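Local structure of dTDP Sugar Isomerase (Desulfovibrio desulfuricans subsp. desulfuricans str. G20, 3EJK) at residues Q76-P81 / L116-Q121; V82-V87 / A127-T132. The protein probably catalyses the 3,5-epimerisation of dTDP-4-dehydro-6-deoxyglucose to dTDP-4-dehydro-beta-L-rhamnose, a sugar nucleotide of polysaccharide biosynthesis. All blocks are in the same frame, centred on the assembly; numbering follows the deposited sequence. Where two conformers were deposited one is given.

Contact 1 of 2, residues Q76-P81 / L116-Q121; sequences QLFAVP and LRIPPQ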
# COMPACT_ATOMS: atom_id res chain seq x y z
N GLN A 76 -12.47 8.09 1.49
CA GLN A 76 -11.60 6.99 1.07
C GLN A 76 -10.80 7.39 -0.16
O GLN A 76 -11.28 8.16 -1.01
CB GLN A 76 -12.40 5.73 0.71
CG GLN A 76 -13.62 5.42 1.58
CD GLN A 76 -13.34 5.38 3.06
OE1 GLN A 76 -12.34 4.82 3.52
NE2 GLN A 76 -14.29 5.92 3.85
N LEU A 77 -9.56 6.90 -0.20
CA LEU A 77 -8.67 7.05 -1.37
C LEU A 77 -8.07 5.67 -1.66
O LEU A 77 -7.10 5.23 -1.04
CB LEU A 77 -7.57 8.10 -1.17
CG LEU A 77 -8.04 9.56 -1.10
CD1 LEU A 77 -6.86 10.47 -0.78
CD2 LEU A 77 -8.70 9.96 -2.38
N PHE A 78 -8.72 5.01 -2.62
CA PHE A 78 -8.39 3.65 -3.06
C PHE A 78 -7.39 3.62 -4.20
O PHE A 78 -7.52 4.35 -5.19
CB PHE A 78 -9.63 2.93 -3.62
CG PHE A 78 -10.54 2.31 -2.60
CD1 PHE A 78 -10.49 2.64 -1.27
CD2 PHE A 78 -11.53 1.42 -3.02
CE1 PHE A 78 -11.36 2.06 -0.35
CE2 PHE A 78 -12.42 0.84 -2.11
CZ PHE A 78 -12.33 1.18 -0.77
N ALA A 79 -6.44 2.71 -4.06
CA ALA A 79 -5.54 2.34 -5.15
C ALA A 79 -5.43 0.82 -5.12
O ALA A 79 -5.56 0.22 -4.07
CB ALA A 79 -4.16 3.01 -5.08
N VAL A 80 -5.26 0.22 -6.30
CA VAL A 80 -5.20 -1.24 -6.42
C VAL A 80 -3.90 -1.66 -7.13
O VAL A 80 -3.87 -1.86 -8.35
CB VAL A 80 -6.44 -1.78 -7.17
CG1 VAL A 80 -6.34 -3.29 -7.35
CG2 VAL A 80 -7.76 -1.41 -6.39
N PRO A 81 -2.82 -1.80 -6.37
CA PRO A 81 -1.52 -2.09 -6.97
C PRO A 81 -1.30 -3.53 -7.36
O PRO A 81 -0.37 -3.84 -8.11
CB PRO A 81 -0.52 -1.70 -5.88
CG PRO A 81 -1.30 -1.76 -4.61
CD PRO A 81 -2.75 -1.63 -4.92
N LEU A 116 -9.16 6.43 -6.66
CA LEU A 116 -10.61 6.63 -6.52
C LEU A 116 -10.92 7.29 -5.18
O LEU A 116 -10.60 6.76 -4.13
CB LEU A 116 -11.34 5.29 -6.60
CG LEU A 116 -12.82 5.27 -6.24
CD1 LEU A 116 -13.56 6.17 -7.25
CD2 LEU A 116 -13.40 3.84 -6.19
N ARG A 117 -11.51 8.47 -5.26
CA ARG A 117 -11.94 9.21 -4.08
C ARG A 117 -13.40 8.88 -3.81
O ARG A 117 -14.25 9.01 -4.69
CB ARG A 117 -11.78 10.72 -4.33
CG ARG A 117 -12.27 11.57 -3.18
CD ARG A 117 -12.30 13.05 -3.55
NE ARG A 117 -12.57 13.83 -2.36
CZ ARG A 117 -13.76 14.36 -2.06
NH1 ARG A 117 -14.78 14.23 -2.88
NH2 ARG A 117 -13.89 15.04 -0.93
N ILE A 118 -13.68 8.41 -2.59
CA ILE A 118 -15.07 8.08 -2.21
C ILE A 118 -15.46 9.04 -1.10
O ILE A 118 -14.91 8.98 0.00
CB ILE A 118 -15.22 6.63 -1.71
CG1 ILE A 118 -14.75 5.65 -2.78
CG2 ILE A 118 -16.72 6.33 -1.32
CD1 ILE A 118 -14.73 4.20 -2.31
N PRO A 119 -16.42 9.94 -1.36
CA PRO A 119 -16.68 10.89 -0.28
C PRO A 119 -17.53 10.32 0.85
O PRO A 119 -18.06 9.21 0.73
CB PRO A 119 -17.40 12.05 -0.98
CG PRO A 119 -17.86 11.54 -2.28
CD PRO A 119 -17.20 10.23 -2.58
N PRO A 120 -17.60 11.02 1.98
CA PRO A 120 -18.45 10.45 3.02
C PRO A 120 -19.92 10.33 2.65
O PRO A 120 -20.44 11.02 1.76
CB PRO A 120 -18.30 11.41 4.21
CG PRO A 120 -17.65 12.60 3.71
CD PRO A 120 -17.03 12.32 2.37
N GLN A 121 -20.51 9.36 3.33
CA GLN A 121 -21.92 9.05 3.27
C GLN A 121 -22.36 8.48 1.94
O GLN A 121 -23.54 8.46 1.59
CB GLN A 121 -22.74 10.25 3.75
CG GLN A 121 -22.48 10.55 5.24
CD GLN A 121 -23.22 11.75 5.78
OE1 GLN A 121 -24.17 12.24 5.18
NE2 GLN A 121 -22.80 12.23 6.95
O HOH W 1 -16.18 7.60 2.40
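I118 holds CG1 beside its backbone N (chi1 -58°) and carries CD1 on in an anti arrangement (chi2 174°), which sets this terminal methyl over one face of the F78 ring. CD1 lies 4.2 Å from the centroid of that ring and only 13° off its normal, a CH-pi contact displaced toward the rim at CE2 and CZ. The same I118 side chain reaches Q76 through its branch point: CB of Q76 is 3.8 Å from CB of I118, and the bent glutamine chain passes its CG close to that branch as well. L116 adds its CB beside CB of F78; Q76, F78, L116 and I118 all project from one face of the sheet. From the other face, methyl CD2 of L77 rests 3.7 Å from CB of R117, and the extended arginine runs on to give NH1 to the carbonyl of G22.

The backbones pair as antiparallel strands, in the beta sandwich of a cupin-type jelly roll. Q76 and I118 exchange two nearly straight hydrogen bonds, with I118 N 2.9 Å from Q76 O; F78 and L116 form a second such pair, F78 N lying 3.0 Å from L116 O. Between them L77 and R117 form a non-hydrogen-bonded pair, where CA of R117 approaches Q76 O at 3.3 Å in a CA-H...O contact. Beside the Q76-I118 pair a water adds a further link, accepting from Q76 NE2 at 2.9 Å and lying 3.0 Å from I118 O. This carbonyl oxygen thus has the Q76 backbone N and the water as partners. Q76 OE1 is held by N138 ND2 of the neighbouring strand 134-140, while the F78 ring meets that of F126 with their planes roughly perpendicular, inside the sandwich.

Contact 2 of 2, residues V82-V87 / A127-T132; sequences VGCIHV and AATGDT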
# COMPACT_ATOMS: atom_id res chain seq x y z
N VAL A 82 -2.15 -4.39 -6.84
CA VAL A 82 -2.09 -5.83 -7.17
C VAL A 82 -3.49 -6.31 -7.57
O VAL A 82 -4.48 -6.02 -6.89
CB VAL A 82 -1.52 -6.68 -6.01
CG1 VAL A 82 -1.59 -8.18 -6.31
CG2 VAL A 82 -0.07 -6.25 -5.71
N GLY A 83 -3.56 -6.97 -8.72
CA GLY A 83 -4.82 -7.52 -9.21
C GLY A 83 -5.79 -6.50 -9.77
O GLY A 83 -5.41 -5.43 -10.26
N CYS A 84 -7.07 -6.83 -9.66
CA CYS A 84 -8.10 -5.99 -10.23
C CYS A 84 -9.40 -6.07 -9.50
O CYS A 84 -9.82 -7.15 -9.11
CB CYS A 84 -8.22 -6.31 -11.72
SG CYS A 84 -9.36 -5.31 -12.67
N ILE A 85 -10.03 -4.92 -9.29
CA ILE A 85 -11.35 -4.92 -8.66
C ILE A 85 -12.34 -4.07 -9.41
O ILE A 85 -12.00 -3.20 -10.21
CB ILE A 85 -11.37 -4.41 -7.17
CG1 ILE A 85 -11.14 -2.89 -7.14
CG2 ILE A 85 -10.40 -5.22 -6.26
CD1 ILE A 85 -11.18 -2.27 -5.76
N HIS A 86 -13.58 -4.42 -9.14
CA HIS A 86 -14.75 -3.69 -9.59
C HIS A 86 -15.33 -3.03 -8.37
O HIS A 86 -15.66 -3.70 -7.38
CB HIS A 86 -15.77 -4.59 -10.29
CG HIS A 86 -15.42 -4.89 -11.71
ND1 HIS A 86 -16.36 -5.28 -12.64
CD2 HIS A 86 -14.25 -4.77 -12.38
CE1 HIS A 86 -15.77 -5.44 -13.81
NE2 HIS A 86 -14.49 -5.13 -13.68
N VAL A 87 -15.40 -1.71 -8.41
CA VAL A 87 -15.99 -0.93 -7.32
C VAL A 87 -17.34 -0.39 -7.76
O VAL A 87 -17.51 0.03 -8.91
CB VAL A 87 -15.12 0.28 -6.91
CG1 VAL A 87 -15.75 0.99 -5.69
CG2 VAL A 87 -13.68 -0.12 -6.63
N ALA A 127 -15.26 -5.95 -5.47
CA ALA A 127 -14.95 -7.36 -5.68
C ALA A 127 -13.77 -7.55 -6.62
O ALA A 127 -13.56 -6.79 -7.55
CB ALA A 127 -16.17 -8.10 -6.24
N ALA A 128 -13.01 -8.61 -6.34
CA ALA A 128 -11.86 -8.99 -7.15
C ALA A 128 -12.31 -9.79 -8.36
O ALA A 128 -13.07 -10.75 -8.25
CB ALA A 128 -10.84 -9.81 -6.32
N THR A 129 -11.82 -9.38 -9.51
CA THR A 129 -12.10 -10.06 -10.78
C THR A 129 -10.95 -10.97 -11.16
O THR A 129 -9.83 -10.89 -10.65
CB THR A 129 -12.30 -9.06 -11.93
OG1 THR A 129 -11.07 -8.37 -12.18
CG2 THR A 129 -13.39 -8.04 -11.59
N GLY A 130 -11.24 -11.89 -12.05
CA GLY A 130 -10.19 -12.78 -12.53
C GLY A 130 -9.95 -13.96 -11.64
O GLY A 130 -10.84 -14.41 -10.91
N ASP A 131 -8.73 -14.45 -11.66
CA ASP A 131 -8.39 -15.67 -10.94
C ASP A 131 -7.20 -15.56 -10.00
O ASP A 131 -6.62 -16.56 -9.61
CB ASP A 131 -8.18 -16.82 -11.93
CG ASP A 131 -6.97 -16.63 -12.80
OD1 ASP A 131 -6.24 -15.63 -12.60
OD2 ASP A 131 -6.74 -17.48 -13.69
N THR A 132 -6.86 -14.32 -9.66
CA THR A 132 -5.81 -14.05 -8.67
C THR A 132 -6.27 -12.93 -7.74
O THR A 132 -7.12 -12.13 -8.09
CB THR A 132 -4.44 -13.75 -9.31
OG1 THR A 132 -4.52 -12.57 -10.12
CG2 THR A 132 -3.99 -14.92 -10.16
O HOH W 2 -7.76 -9.73 -9.31
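H86 and A127 form an antiparallel hydrogen-bonded pair, H86 N donating to A127 O at 2.9 Å and A127 N returning a bond to H86 O, while I85 and A128 make the adjacent non-hydrogen-bonded pair with CA atoms 4.4 Å apart. One step further T129 N donates to C84 O at 3.0 Å.

Beside this backbone pairing, T129 supplies most of the side-chain contact. Its CG2 lies anti to the carbonyl carbon, OG1 taking the place between backbone N and carbonyl carbon (chi1 66°). The methyl thereby stands over one face of the H86 imidazole, 3.7 Å from the ring centroid and 21° off the normal, displaced toward CD2, and the two side chains cross at about a right angle. The hydroxyl turns to C84 instead, where OG1 is 3.5 Å from SG. That cysteine is modified: SG is covalently linked to a sulfur of an unidentified ligand. I85 projects from the other face, its CB 3.3 Å from the backbone oxygen A127 O, and its CG2 lies beside the same carbonyl.

Where the two segments diverge, a water bridges them. It accepts from C84 N and sits 2.7 Å from T129 O and 2.8 Å from T132 O, linking C84 to the loop around T129-T132. G130, in that loop, offers its carbonyl to R63 NE.

Strands 84-90 and 123-128 are neighbours within a five-stranded antiparallel sheet. Strand 102-108 flanks 84-90 on its far edge, bonding to I85 through L107, and 65-71 lies beyond 123-128; I85 and A128 meanwhile face A134 of strand 134-140 in the other sheet.

Contact 1 and contact 2 belong to the two antiparallel sheets of a cupin-like sandwich, their centres about 16 Å apart. Their segments alternate along the chain, 76-81, 82-87, 116-121, 127-132: strand 76-82 leads directly into 84-90, and 114-118 is followed by 123-128, so each pair of consecutive strands passes from one sheet to the other. Across the interior the contacts touch, with V80 CG2 3.6 Å from I85 CD1 and L116 CD2 3.7 Å from V87 CG1. These apolar meetings join the sheets. A citrate near Q76 and the unidentified group attached to C84 are both probably from the crystallisation liquor, so neither establishes a functional site.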